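Local coordinates for sugar ABC transporter substrate-binding protein, BlMnBP1 (Bifidobacterium animalis subsp. lactis ATCC 27673, PDB 6I5R), which binds mannobiose and probably hands manno-oligosaccharides from beta-mannan to the membrane part of its ABC transporter, at residues 125-130 with 358-364; 57-62 with 348-353; 22-26 with 118-124; 113-118 with 323-327; 207-211 with 313-317. All blocks are in the same frame, centred on the assembly; numbering follows the deposited sequence.

Interaction 1. Residues 125-130 with 358-364; sequences EKVIKL and PIKADDE
An isolated antiparallel beta bridge running into a type I turn joins two irregular loops, one after helix 121-124, the other after helix 350-353. Ile-128 and Lys-360 form the non-hydrogen-bonded pair, CA to CA 4.6 Å. Two backbone bonds flank it: Ala-361 N donates to Val-127 O (2.9 Å) and Lys-129 N to Ile-359 O (2.8 Å). Between them Ile-128 CA lies 3.2 Å from Ile-359 O, a CA-H...O contact. Ile-128 and Lys-129 are extended (phi/psi -138/156 and -78/155), and Leu-130 then turns to positive phi (62/36). The turn begins at the bridged Lys-360 and runs to Asp-363, closed by Asp-363 N to Lys-360 O at 3.2 Å. On the apolar side Ile-359, chi1 and chi2 both m, sets CG2 3.9 Å from Ile-128 CB and CD1 4.1 Å from Leu-130 CD1, while Ile-143 of strand 139-155 backs both isoleucines. Lys-129 takes chi1 m and is otherwise extended, so its chain runs along the turn and satisfies carbonyls instead of forming a salt bridge; Glu-364 OE1 stays 4.4 Å from Lys-129 NZ. That NZ donates to Pro-358 O at 2.8 Å and to Asp-363 O at 2.5 Å.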
# COMPACT_ATOMS: atom_id res chain seq x y z
N GLU A 125 -3.77 -20.41 -0.21
CA GLU A 125 -2.67 -20.16 -1.14
C GLU A 125 -2.84 -20.93 -2.44
O GLU A 125 -2.11 -20.67 -3.40
CB GLU A 125 -1.33 -20.48 -0.46
CG GLU A 125 -0.99 -21.93 -0.36
CD GLU A 125 0.37 -22.17 0.31
OE1 GLU A 125 0.88 -23.32 0.24
OE2 GLU A 125 0.89 -21.20 0.92
N LYS A 126 -3.77 -21.89 -2.48
CA LYS A 126 -4.07 -22.58 -3.73
C LYS A 126 -4.95 -21.74 -4.66
O LYS A 126 -5.03 -22.05 -5.85
CB LYS A 126 -4.78 -23.91 -3.45
CG LYS A 126 -4.01 -24.83 -2.51
CD LYS A 126 -4.66 -26.23 -2.31
CE LYS A 126 -3.84 -27.04 -1.30
NZ LYS A 126 -4.31 -28.42 -1.02
N VAL A 127 -5.58 -20.68 -4.17
CA VAL A 127 -6.57 -19.98 -4.98
C VAL A 127 -6.38 -18.48 -4.97
O VAL A 127 -6.96 -17.77 -5.79
CB VAL A 127 -7.99 -20.35 -4.50
CG1 VAL A 127 -8.24 -21.82 -4.75
CG2 VAL A 127 -8.18 -20.01 -3.05
N ILE A 128 -5.54 -17.97 -4.07
CA ILE A 128 -5.15 -16.57 -4.13
C ILE A 128 -3.67 -16.41 -3.86
O ILE A 128 -3.03 -17.23 -3.19
CB ILE A 128 -5.94 -15.68 -3.13
CG1 ILE A 128 -5.61 -16.08 -1.70
CG2 ILE A 128 -7.45 -15.77 -3.38
CD1 ILE A 128 -6.29 -15.17 -0.68
N LYS A 129 -3.13 -15.29 -4.36
CA LYS A 129 -1.83 -14.78 -4.00
C LYS A 129 -1.88 -14.07 -2.64
O LYS A 129 -2.92 -13.59 -2.19
CB LYS A 129 -1.32 -13.81 -5.06
CG LYS A 129 -1.27 -14.41 -6.44
CD LYS A 129 -0.87 -13.41 -7.51
CE LYS A 129 -1.24 -13.97 -8.88
NZ LYS A 129 -1.01 -13.04 -10.02
N LEU A 130 -0.73 -14.03 -1.98
CA LEU A 130 -0.56 -13.26 -0.75
C LEU A 130 -1.49 -13.75 0.35
O LEU A 130 -1.98 -12.96 1.15
CB LEU A 130 -0.78 -11.77 -1.03
CG LEU A 130 0.13 -11.25 -2.13
CD1 LEU A 130 -0.29 -9.85 -2.55
CD2 LEU A 130 1.58 -11.23 -1.68
N PRO A 358 -3.35 -9.10 -10.51
CA PRO A 358 -4.50 -9.89 -10.04
C PRO A 358 -4.10 -10.85 -8.94
O PRO A 358 -2.96 -11.33 -8.87
CB PRO A 358 -4.98 -10.65 -11.28
CG PRO A 358 -4.15 -10.24 -12.42
CD PRO A 358 -3.02 -9.37 -11.93
N ILE A 359 -5.06 -11.11 -8.06
CA ILE A 359 -4.84 -11.91 -6.87
C ILE A 359 -5.29 -13.35 -7.04
O ILE A 359 -4.80 -14.23 -6.30
CB ILE A 359 -5.52 -11.22 -5.67
CG1 ILE A 359 -4.89 -9.84 -5.49
CG2 ILE A 359 -5.41 -12.05 -4.41
CD1 ILE A 359 -3.48 -9.87 -5.08
N LYS A 360 -6.19 -13.65 -7.98
CA LYS A 360 -6.50 -15.04 -8.25
C LYS A 360 -5.21 -15.79 -8.53
O LYS A 360 -4.37 -15.35 -9.32
CB LYS A 360 -7.46 -15.16 -9.44
CG LYS A 360 -7.89 -16.60 -9.66
CD LYS A 360 -8.85 -16.75 -10.84
CE LYS A 360 -9.48 -18.12 -10.78
NZ LYS A 360 -10.53 -18.30 -11.81
N ALA A 361 -5.03 -16.93 -7.85
CA ALA A 361 -3.73 -17.58 -7.81
C ALA A 361 -3.21 -17.89 -9.20
O ALA A 361 -2.00 -17.79 -9.44
CB ALA A 361 -3.81 -18.88 -7.00
N ASP A 362 -4.09 -18.26 -10.13
CA ASP A 362 -3.66 -18.81 -11.41
C ASP A 362 -3.59 -17.78 -12.52
O ASP A 362 -3.54 -18.18 -13.68
CB ASP A 362 -4.63 -19.89 -11.85
CG ASP A 362 -6.02 -19.33 -12.12
OD1 ASP A 362 -6.20 -18.45 -13.01
OD2 ASP A 362 -6.95 -19.74 -11.40
N ASP A 363 -3.67 -16.50 -12.20
CA ASP A 363 -3.61 -15.42 -13.18
C ASP A 363 -2.22 -14.81 -13.08
O ASP A 363 -1.90 -14.16 -12.08
CB ASP A 363 -4.69 -14.37 -12.88
CG ASP A 363 -4.87 -13.35 -14.01
OD1 ASP A 363 -3.93 -13.08 -14.81
OD2 ASP A 363 -5.97 -12.77 -14.08
N GLU A 364 -1.39 -15.02 -14.09
CA GLU A 364 -0.07 -14.41 -14.04
C GLU A 364 0.03 -13.22 -14.99
O GLU A 364 1.13 -12.85 -15.39
CB GLU A 364 1.01 -15.45 -14.33
CG GLU A 364 0.89 -16.77 -13.49
CD GLU A 364 1.30 -16.67 -12.00
OE1 GLU A 364 2.04 -15.75 -11.58
OE2 GLU A 364 0.88 -17.57 -11.22

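Interaction 2. Residues 57-62 with 348-353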
# COMPACT_ATOMS: atom_id res chain seq x y z
N LYS A 57 -13.77 2.67 -14.47
CA LYS A 57 -14.92 1.86 -14.04
C LYS A 57 -15.19 2.10 -12.56
O LYS A 57 -14.37 1.74 -11.71
CB LYS A 57 -14.64 0.38 -14.33
CG LYS A 57 -15.83 -0.56 -14.24
CD LYS A 57 -15.37 -1.97 -14.60
CE LYS A 57 -16.49 -2.98 -14.42
NZ LYS A 57 -17.70 -2.57 -15.17
N ASN A 58 -16.33 2.69 -12.23
CA ASN A 58 -16.59 3.06 -10.84
C ASN A 58 -17.32 1.94 -10.10
O ASN A 58 -17.64 0.88 -10.64
CB ASN A 58 -17.37 4.37 -10.75
CG ASN A 58 -18.83 4.27 -11.26
OD1 ASN A 58 -19.36 3.18 -11.49
ND2 ASN A 58 -19.47 5.44 -11.43
N TRP A 59 -17.58 2.19 -8.82
CA TRP A 59 -18.19 1.16 -7.99
C TRP A 59 -19.53 0.72 -8.55
O TRP A 59 -19.83 -0.47 -8.58
CB TRP A 59 -18.36 1.65 -6.56
CG TRP A 59 -17.06 1.56 -5.80
CD1 TRP A 59 -16.45 2.56 -5.10
CD2 TRP A 59 -16.21 0.41 -5.70
NE1 TRP A 59 -15.28 2.10 -4.55
CE2 TRP A 59 -15.10 0.79 -4.91
CE3 TRP A 59 -16.27 -0.90 -6.19
CZ2 TRP A 59 -14.05 -0.09 -4.60
CZ3 TRP A 59 -15.23 -1.77 -5.89
CH2 TRP A 59 -14.13 -1.36 -5.11
N LYS A 60 -20.34 1.69 -9.00
CA LYS A 60 -21.67 1.35 -9.50
C LYS A 60 -21.58 0.37 -10.66
O LYS A 60 -22.41 -0.54 -10.78
CB LYS A 60 -22.41 2.59 -9.96
CG LYS A 60 -23.02 3.46 -8.90
CD LYS A 60 -23.76 4.59 -9.59
CE LYS A 60 -24.69 5.31 -8.65
NZ LYS A 60 -24.01 5.76 -7.43
N SER A 61 -20.58 0.56 -11.52
CA SER A 61 -20.38 -0.31 -12.68
C SER A 61 -19.99 -1.72 -12.26
O SER A 61 -20.47 -2.70 -12.85
CB SER A 61 -19.33 0.29 -13.61
OG SER A 61 -19.16 -0.49 -14.77
N TYR A 62 -19.10 -1.84 -11.27
CA TYR A 62 -18.76 -3.16 -10.75
C TYR A 62 -19.97 -3.83 -10.12
O TYR A 62 -20.23 -5.02 -10.34
CB TYR A 62 -17.65 -3.06 -9.70
CG TYR A 62 -16.29 -2.84 -10.26
CD1 TYR A 62 -15.62 -3.87 -10.90
CD2 TYR A 62 -15.65 -1.61 -10.14
CE1 TYR A 62 -14.36 -3.67 -11.43
CE2 TYR A 62 -14.39 -1.41 -10.63
CZ TYR A 62 -13.75 -2.44 -11.29
OH TYR A 62 -12.50 -2.26 -11.82
N SER A 348 -14.23 -9.56 -11.21
CA SER A 348 -14.57 -8.16 -11.41
C SER A 348 -13.70 -7.48 -12.46
O SER A 348 -14.17 -6.57 -13.15
CB SER A 348 -14.43 -7.38 -10.10
OG SER A 348 -13.10 -7.38 -9.66
N GLY A 349 -12.41 -7.82 -12.50
CA GLY A 349 -11.46 -7.04 -13.26
C GLY A 349 -10.87 -5.85 -12.52
O GLY A 349 -10.15 -5.05 -13.14
N PHE A 350 -11.15 -5.70 -11.22
CA PHE A 350 -10.63 -4.55 -10.48
C PHE A 350 -9.12 -4.41 -10.65
O PHE A 350 -8.61 -3.32 -10.95
CB PHE A 350 -11.02 -4.68 -8.99
CG PHE A 350 -10.50 -3.56 -8.14
CD1 PHE A 350 -9.24 -3.64 -7.52
CD2 PHE A 350 -11.24 -2.42 -7.98
CE1 PHE A 350 -8.75 -2.59 -6.76
CE2 PHE A 350 -10.73 -1.36 -7.21
CZ PHE A 350 -9.49 -1.47 -6.60
N ALA A 351 -8.37 -5.49 -10.46
CA ALA A 351 -6.93 -5.39 -10.56
C ALA A 351 -6.48 -4.97 -11.97
O ALA A 351 -5.61 -4.10 -12.10
CB ALA A 351 -6.30 -6.73 -10.16
N LYS A 352 -7.07 -5.56 -13.02
CA LYS A 352 -6.71 -5.16 -14.38
C LYS A 352 -7.00 -3.68 -14.63
O LYS A 352 -6.29 -3.03 -15.40
CB LYS A 352 -7.45 -6.07 -15.38
CG LYS A 352 -7.24 -5.76 -16.84
CD LYS A 352 -7.84 -6.88 -17.75
CE LYS A 352 -9.36 -6.91 -17.72
NZ LYS A 352 -9.93 -5.78 -18.55
N ASN A 353 -7.98 -3.12 -13.92
CA ASN A 353 -8.44 -1.77 -14.23
C ASN A 353 -7.72 -0.69 -13.46
O ASN A 353 -7.50 0.42 -13.97
CB ASN A 353 -9.94 -1.72 -14.01
CG ASN A 353 -10.66 -2.51 -15.02
OD1 ASN A 353 -10.14 -2.69 -16.12
ND2 ASN A 353 -11.84 -3.03 -14.69
O HOH W 1 -10.72 1.66 -13.93
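The rings of Trp-59 and Phe-350 are almost parallel, planes 7° apart, yet they barely overlap: the centroid of the Trp-59 six-membered ring is 5.9 Å from that of Phe-350, with Trp-59 CH2 4.0 Å from Phe-350 CE2. They sit where two helices, 59-69 and 350-353, begin in the binding-protein fold. Asn-58 N-caps the former, its OD1 accepting from Ser-61 N at 2.9 Å. The latter is preceded by an ST turn, Phe-350 N donating to Ser-348 OG at 3.0 Å; this hydroxyl also hydrogen-bonds Met-344 O of helix 331-346. At Gly-349 (phi 86°) a CB would jam against the preceding carbonyl. Tyr-62 fills the gap, CD1 lying 3.8 Å from Ser-348 CB and CZ 4.2 Å from Phe-350 CD2. Met-344 and Met-49 pack on both Trp-59 and Phe-350; the Phe-350 side chain is about 7 Å from a mannose unit of the bound mannobiose. The one direct hydrogen bond across runs from Asn-353 ND2 to Tyr-62 OH, 3.0 Å long at 164°.

Interaction 3. Residues 22-26 with 118-124; sequences ITYPE and YGETSEM. With ZN (zinc ion), chain H.
At the apolar centre, Met-124 (chi1 to chi3 all m) folds its methyl over one face of the Tyr-24 ring: Met-124 CE is 4.0 Å from the ring centroid, a CH-pi contact, while SD, 4.9 Å from that centroid, adds a Met-aromatic contact. Tyr-24, chi1 t, sets CD2 3.9 Å from Tyr-118 CD1 (Tyr-118 chi1 m), the ring planes at 86° with centroids 6.0 Å apart, an oblique pair; Pro-25 CD rests 3.8 Å from Met-124 SD. Ile-143 backs both tyrosines. The segment before strand 38-44 thus packs on strand 119-120 and helix 121-124 of a solute-binding-protein domain. Tyr-24 N donates to Tyr-118 O, 2.9 Å and 177°. Thr-23 faces Gly-119, CA to CA 5.2 Å; at the positive phi of Gly-119 (150/166) a CB would jam against the preceding carbonyl O, and Met-124 SD would crowd it. Residues 24-26 form a 3-10 turn, with Glu-26 N to Thr-23 O at 3.0 Å. Glu-120, N-cap of helix 121-124, chelates zinc through OE1 (2.1 Å) and OE2 (2.3 Å). Between these segments, apolar side chains and one nearly linear backbone bond do the joining; Lys-342 adds a hydrogen bond to Tyr-24 O and a cation-pi contact.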
# COMPACT_ATOMS: atom_id res chain seq x y z
N ILE A 22 -18.90 -22.52 5.24
CA ILE A 22 -18.36 -22.52 3.87
C ILE A 22 -17.04 -21.75 3.87
O ILE A 22 -16.99 -20.60 4.32
CB ILE A 22 -19.35 -21.89 2.88
CG1 ILE A 22 -20.76 -22.45 3.06
CG2 ILE A 22 -18.89 -22.09 1.45
CD1 ILE A 22 -21.84 -21.60 2.38
N THR A 23 -16.00 -22.37 3.34
CA THR A 23 -14.76 -21.63 3.16
C THR A 23 -14.73 -21.03 1.77
O THR A 23 -15.47 -21.44 0.87
CB THR A 23 -13.51 -22.50 3.37
OG1 THR A 23 -13.49 -23.59 2.45
CG2 THR A 23 -13.46 -23.01 4.82
N TYR A 24 -13.86 -20.04 1.60
CA TYR A 24 -13.77 -19.34 0.32
C TYR A 24 -13.51 -20.27 -0.87
O TYR A 24 -14.17 -20.09 -1.91
CB TYR A 24 -12.68 -18.27 0.46
CG TYR A 24 -12.29 -17.54 -0.80
CD1 TYR A 24 -11.44 -18.11 -1.73
CD2 TYR A 24 -12.72 -16.24 -1.00
CE1 TYR A 24 -11.07 -17.42 -2.86
CE2 TYR A 24 -12.35 -15.54 -2.12
CZ TYR A 24 -11.53 -16.13 -3.06
OH TYR A 24 -11.18 -15.41 -4.18
N PRO A 25 -12.59 -21.22 -0.82
CA PRO A 25 -12.38 -22.10 -1.99
C PRO A 25 -13.62 -22.92 -2.36
O PRO A 25 -13.73 -23.38 -3.51
CB PRO A 25 -11.20 -23.00 -1.57
CG PRO A 25 -10.50 -22.23 -0.44
CD PRO A 25 -11.63 -21.51 0.28
N GLU A 26 -14.55 -23.12 -1.40
CA GLU A 26 -15.74 -23.95 -1.56
C GLU A 26 -16.87 -23.22 -2.27
O GLU A 26 -17.86 -23.86 -2.65
CB GLU A 26 -16.19 -24.44 -0.18
CG GLU A 26 -15.28 -25.51 0.47
CD GLU A 26 -15.72 -25.94 1.87
OE1 GLU A 26 -16.16 -25.07 2.65
OE2 GLU A 26 -15.63 -27.16 2.20
N TYR A 118 -11.43 -16.70 6.02
CA TYR A 118 -11.78 -17.21 4.71
C TYR A 118 -11.49 -18.70 4.59
O TYR A 118 -12.09 -19.36 3.74
CB TYR A 118 -10.99 -16.49 3.60
CG TYR A 118 -11.45 -15.07 3.38
CD1 TYR A 118 -12.57 -14.78 2.61
CD2 TYR A 118 -10.74 -14.01 3.92
CE1 TYR A 118 -12.98 -13.47 2.41
CE2 TYR A 118 -11.16 -12.73 3.76
CZ TYR A 118 -12.26 -12.44 3.00
OH TYR A 118 -12.63 -11.13 2.86
N GLY A 119 -10.58 -19.23 5.39
CA GLY A 119 -10.12 -20.60 5.25
C GLY A 119 -8.69 -20.74 5.72
O GLY A 119 -7.99 -19.77 5.95
N GLU A 120 -8.27 -22.00 5.90
CA GLU A 120 -6.88 -22.28 6.24
C GLU A 120 -5.99 -21.58 5.24
O GLU A 120 -6.23 -21.64 4.03
CB GLU A 120 -6.57 -23.78 6.19
CG GLU A 120 -6.70 -24.58 7.48
CD GLU A 120 -6.15 -26.00 7.30
OE1 GLU A 120 -5.00 -26.19 6.92
OE2 GLU A 120 -6.89 -26.96 7.50
N THR A 121 -4.91 -20.96 5.72
CA THR A 121 -4.01 -20.27 4.80
C THR A 121 -3.41 -21.24 3.78
O THR A 121 -3.28 -20.92 2.59
CB THR A 121 -2.90 -19.57 5.58
OG1 THR A 121 -3.49 -18.69 6.55
CG2 THR A 121 -2.02 -18.76 4.65
N SER A 122 -3.10 -22.46 4.20
CA SER A 122 -2.52 -23.40 3.26
C SER A 122 -3.49 -23.74 2.14
O SER A 122 -3.05 -24.04 1.02
CB SER A 122 -2.09 -24.67 3.98
OG SER A 122 -3.19 -25.31 4.58
N GLU A 123 -4.81 -23.75 2.42
CA GLU A 123 -5.81 -23.95 1.38
C GLU A 123 -5.99 -22.68 0.55
O GLU A 123 -6.22 -22.76 -0.67
CB GLU A 123 -7.16 -24.40 1.98
CG GLU A 123 -7.22 -25.89 2.35
CD GLU A 123 -6.89 -26.81 1.16
OE1 GLU A 123 -7.66 -26.81 0.17
OE2 GLU A 123 -5.84 -27.49 1.21
N MET A 124 -5.92 -21.50 1.18
CA MET A 124 -6.12 -20.26 0.44
C MET A 124 -5.00 -20.04 -0.56
O MET A 124 -5.24 -19.54 -1.67
CB MET A 124 -6.24 -19.09 1.41
CG MET A 124 -7.49 -19.14 2.30
SD MET A 124 -8.99 -19.01 1.30
CE MET A 124 -8.83 -17.33 0.64
ZN ZN H . -5.06 -28.27 7.10
O HOH W 2 -5.98 -28.60 5.24
O HOH W 3 -6.41 -29.22 7.29

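Interaction 4. Residues 113-118 with 323-327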
# COMPACT_ATOMS: atom_id res chain seq x y z
N ASN A 113 -10.62 -11.44 16.37
CA ASN A 113 -11.59 -10.70 17.17
C ASN A 113 -12.53 -9.86 16.32
O ASN A 113 -13.49 -9.30 16.86
CB ASN A 113 -10.89 -9.77 18.17
CG ASN A 113 -10.17 -10.54 19.23
OD1 ASN A 113 -10.57 -11.65 19.57
ND2 ASN A 113 -9.12 -9.96 19.77
N TYR A 114 -12.30 -9.78 15.03
CA TYR A 114 -13.03 -8.88 14.16
C TYR A 114 -13.50 -9.51 12.85
O TYR A 114 -14.55 -9.11 12.35
CB TYR A 114 -12.15 -7.67 13.81
CG TYR A 114 -11.77 -6.75 14.96
CD1 TYR A 114 -12.75 -6.06 15.66
CD2 TYR A 114 -10.43 -6.55 15.33
CE1 TYR A 114 -12.42 -5.20 16.69
CE2 TYR A 114 -10.10 -5.71 16.40
CZ TYR A 114 -11.11 -5.03 17.06
OH TYR A 114 -10.80 -4.17 18.10
N PHE A 115 -12.76 -10.46 12.28
CA PHE A 115 -12.91 -10.81 10.88
C PHE A 115 -13.21 -12.29 10.75
O PHE A 115 -12.73 -13.13 11.54
CB PHE A 115 -11.64 -10.48 10.05
CG PHE A 115 -11.32 -9.00 10.00
CD1 PHE A 115 -12.21 -8.09 9.47
CD2 PHE A 115 -10.14 -8.53 10.51
CE1 PHE A 115 -11.92 -6.75 9.47
CE2 PHE A 115 -9.85 -7.19 10.50
CZ PHE A 115 -10.75 -6.30 9.99
N VAL A 116 -14.01 -12.59 9.74
CA VAL A 116 -14.33 -13.99 9.39
C VAL A 116 -13.11 -14.63 8.74
O VAL A 116 -12.57 -14.07 7.77
CB VAL A 116 -15.52 -14.04 8.45
CG1 VAL A 116 -15.83 -15.49 8.06
CG2 VAL A 116 -16.73 -13.36 9.07
N PRO A 117 -12.67 -15.80 9.17
CA PRO A 117 -11.61 -16.49 8.43
C PRO A 117 -12.15 -17.00 7.10
O PRO A 117 -13.23 -17.59 7.05
CB PRO A 117 -11.19 -17.64 9.37
CG PRO A 117 -12.38 -17.87 10.25
CD PRO A 117 -13.13 -16.56 10.36
N TYR A 118 -11.43 -16.70 6.02
CA TYR A 118 -11.78 -17.21 4.71
C TYR A 118 -11.49 -18.70 4.59
O TYR A 118 -12.09 -19.36 3.74
CB TYR A 118 -10.99 -16.49 3.60
CG TYR A 118 -11.45 -15.07 3.38
CD1 TYR A 118 -12.57 -14.78 2.61
CD2 TYR A 118 -10.74 -14.01 3.92
CE1 TYR A 118 -12.98 -13.47 2.41
CE2 TYR A 118 -11.16 -12.73 3.76
CZ TYR A 118 -12.26 -12.44 3.00
OH TYR A 118 -12.63 -11.13 2.86
N TYR A 323 -9.71 -7.08 1.64
CA TYR A 323 -11.10 -7.23 2.09
C TYR A 323 -11.19 -8.09 3.34
O TYR A 323 -10.66 -9.20 3.38
CB TYR A 323 -11.93 -7.89 1.02
CG TYR A 323 -11.87 -7.32 -0.36
CD1 TYR A 323 -12.61 -6.20 -0.70
CD2 TYR A 323 -11.09 -7.91 -1.33
CE1 TYR A 323 -12.58 -5.69 -1.95
CE2 TYR A 323 -11.05 -7.42 -2.60
CZ TYR A 323 -11.78 -6.30 -2.90
OH TYR A 323 -11.75 -5.82 -4.16
N GLY A 324 -11.91 -7.58 4.35
CA GLY A 324 -12.24 -8.37 5.52
C GLY A 324 -13.73 -8.29 5.79
O GLY A 324 -14.38 -7.29 5.50
N ILE A 325 -14.25 -9.38 6.36
CA ILE A 325 -15.68 -9.57 6.60
C ILE A 325 -15.94 -9.55 8.10
O ILE A 325 -15.22 -10.19 8.88
CB ILE A 325 -16.19 -10.89 5.98
CG1 ILE A 325 -16.01 -10.85 4.46
CG2 ILE A 325 -17.64 -11.11 6.31
CD1 ILE A 325 -16.12 -12.17 3.80
N ASN A 326 -16.99 -8.84 8.49
CA ASN A 326 -17.34 -8.62 9.90
C ASN A 326 -17.83 -9.92 10.55
O ASN A 326 -18.86 -10.46 10.15
CB ASN A 326 -18.42 -7.53 9.96
CG ASN A 326 -18.72 -7.04 11.36
OD1 ASN A 326 -18.25 -7.59 12.34
ND2 ASN A 326 -19.55 -6.00 11.44
N LYS A 327 -17.13 -10.40 11.55
CA LYS A 327 -17.60 -11.61 12.17
C LYS A 327 -18.93 -11.42 12.91
O LYS A 327 -19.59 -12.37 13.23
CB LYS A 327 -16.58 -12.14 13.16
CG LYS A 327 -16.18 -11.14 14.17
CD LYS A 327 -17.25 -10.93 15.17
CE LYS A 327 -16.70 -10.56 16.51
NZ LYS A 327 -17.51 -11.20 17.58
O HOH W 4 -16.32 -7.39 13.80
O HOH W 5 -12.46 -11.44 6.80
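Tyr-323 opens the contact through its backbone: Tyr-118 OH donates to Tyr-323 O at 2.8 Å, while the Tyr-323 side chain packs on Val-341 and Met-344 of helix 331-346. At Gly-324, CA lies 4.0 Å from Phe-115 CD1, and an ideal CB would come within 2.8 Å of that atom, so the Phe-115 ring leaves no room for a side chain. Ile-325 O accepts from Val-116 N at 2.8 Å and meets Phe-115 CA at 3.1 Å in a CA-H...O contact; Ile-325 CG2 is 3.7 Å from Val-116 CG2 and its CD1 3.7 Å from Tyr-118 CE1. A water accepts from Ile-325 N and donates to Val-116 O, both at 2.8 Å. The loop 113-118 attaches to the end of strand 314-325 of the central sheet by an antiparallel bridge whose non-hydrogen-bonded pair is Phe-115 and Asn-326, CA to CA 5.0 Å. Asn-326 points away, ND2 bonding Asn-95 O and OD1 accepting from Asn-328 N; a water donates to this OD1 (2.4 Å) and to Tyr-114 O (2.9 Å). Lys-327 N completes the bridge, donating to Tyr-114 O at 3.0 Å, and Lys-327 CE passes 3.5 Å from Asn-113 O.

Interaction 5. Residues 207-211 with 313-317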
# COMPACT_ATOMS: atom_id res chain seq x y z
N ILE A 207 11.18 0.35 2.79
CA ILE A 207 12.36 0.22 3.63
C ILE A 207 12.81 -1.21 3.84
O ILE A 207 13.88 -1.42 4.42
CB ILE A 207 12.13 0.84 5.01
CG1 ILE A 207 10.99 0.12 5.74
CG2 ILE A 207 11.79 2.31 4.88
CD1 ILE A 207 11.06 0.22 7.26
N ALA A 208 12.04 -2.21 3.40
CA ALA A 208 12.37 -3.61 3.65
C ALA A 208 12.85 -4.22 2.36
O ALA A 208 14.04 -4.05 1.99
CB ALA A 208 11.14 -4.31 4.28
N GLY A 209 12.03 -4.96 1.63
CA GLY A 209 12.52 -5.62 0.43
C GLY A 209 13.17 -4.67 -0.56
O GLY A 209 14.18 -5.00 -1.18
N ASN A 210 12.57 -3.48 -0.76
CA ASN A 210 13.10 -2.56 -1.75
C ASN A 210 14.47 -2.07 -1.37
O ASN A 210 15.33 -1.86 -2.24
CB ASN A 210 12.21 -1.35 -1.93
CG ASN A 210 10.99 -1.66 -2.71
OD1 ASN A 210 10.28 -2.61 -2.40
ND2 ASN A 210 10.77 -0.88 -3.78
N ALA A 211 14.67 -1.79 -0.08
CA ALA A 211 15.92 -1.18 0.35
C ALA A 211 16.97 -2.22 0.73
O ALA A 211 18.14 -1.85 0.88
CB ALA A 211 15.68 -0.24 1.53
N GLN A 313 18.24 -3.94 -8.36
CA GLN A 313 17.12 -3.24 -7.78
C GLN A 313 16.03 -4.25 -7.45
O GLN A 313 15.88 -5.25 -8.15
CB GLN A 313 16.59 -2.18 -8.73
CG GLN A 313 17.57 -1.07 -8.95
CD GLN A 313 16.90 0.15 -9.47
OE1 GLN A 313 16.70 1.13 -8.73
NE2 GLN A 313 16.58 0.14 -10.74
N TYR A 314 15.30 -3.97 -6.37
CA TYR A 314 14.24 -4.84 -5.87
C TYR A 314 12.96 -4.05 -5.67
O TYR A 314 12.98 -2.85 -5.35
CB TYR A 314 14.61 -5.48 -4.53
CG TYR A 314 15.73 -6.47 -4.61
CD1 TYR A 314 17.03 -6.05 -4.64
CD2 TYR A 314 15.48 -7.84 -4.62
CE1 TYR A 314 18.08 -6.94 -4.70
CE2 TYR A 314 16.52 -8.75 -4.67
CZ TYR A 314 17.82 -8.28 -4.73
OH TYR A 314 18.89 -9.14 -4.78
N ALA A 315 11.83 -4.73 -5.87
CA ALA A 315 10.52 -4.17 -5.60
C ALA A 315 9.65 -5.26 -5.00
O ALA A 315 9.52 -6.35 -5.57
CB ALA A 315 9.88 -3.59 -6.87
N THR A 316 9.05 -4.97 -3.84
CA THR A 316 8.15 -5.90 -3.18
C THR A 316 6.75 -5.78 -3.78
O THR A 316 6.26 -4.67 -3.97
CB THR A 316 8.07 -5.61 -1.68
OG1 THR A 316 9.36 -5.81 -1.08
CG2 THR A 316 7.02 -6.49 -1.01
N ILE A 317 6.13 -6.90 -4.08
CA ILE A 317 4.72 -6.92 -4.43
C ILE A 317 3.94 -7.25 -3.18
O ILE A 317 4.24 -8.24 -2.49
CB ILE A 317 4.42 -7.92 -5.54
CG1 ILE A 317 5.09 -7.46 -6.82
CG2 ILE A 317 2.94 -8.02 -5.71
CD1 ILE A 317 5.21 -8.59 -7.78
O HOH W 6 9.18 -5.49 1.48
O HOH W 7 15.97 -1.81 -4.87
O HOH W 8 13.52 -0.20 -5.49
O HOH W 9 7.24 -2.57 -3.19
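This is a buried, hydrated contact between the N-terminal turn of helix 209-212 and strand 314-325, made by side chain to backbone and through water. The other edge of the strand is taken by its parallel neighbour 377-379, to which Ala-315 bonds through its backbone. On the helix side, Asn-210 OD1 accepts from Thr-316 N at 3.0 Å and 159°, the one direct hydrogen bond, in the way a neighbouring strand's carbonyl would. Its ND2 makes a weak hydrogen bond to Ala-150 O of strand 139-155, so the amide spans two strands. Gly-209 permits the close approach: its CA is 3.5 Å from Thr-316 OG1, and an ideal CB would fall 2.2 Å from that oxygen, a clash. Gly-209 O also lies 3.4 Å from Tyr-314 CB. Waters carry the remaining polar links. One accepts from Gly-209 N at 2.9 Å and is 2.6 Å from Thr-316 OG1; another, 2.7 Å from each, joins Asn-210 O to Tyr-314 N; a third donates to Asn-210 OD1 (3.1 Å) and Thr-316 O (2.4 Å). With no apolar pair across the interface, cohesion here rests on satisfying backbone polar groups within the interior by one asparagine and ordered water.

Overall arrangement
Interactions 4 and 5 are the buried contacts, and both use strand 314-325, yet their centres are 29 Å apart: one adds a backbone bridge and isoleucine packing at the strand's end, the other is mostly water-mediated. Interactions 1, 2 and 3 are only partly buried. Interaction 1 repeats the antiparallel bridge chemistry of interaction 4 between two loops, but adds a lysine clamping carbonyls. It touches interaction 3, where Val-127 and Ile-128 pack on Tyr-24, and interaction 2 through Pro-358 and Ala-351. Interactions 3 and 4 share Tyr-118, its carbonyl serving the former and its hydroxyl the latter. The aromatic interaction 2 lies across the chain's centre from interaction 5.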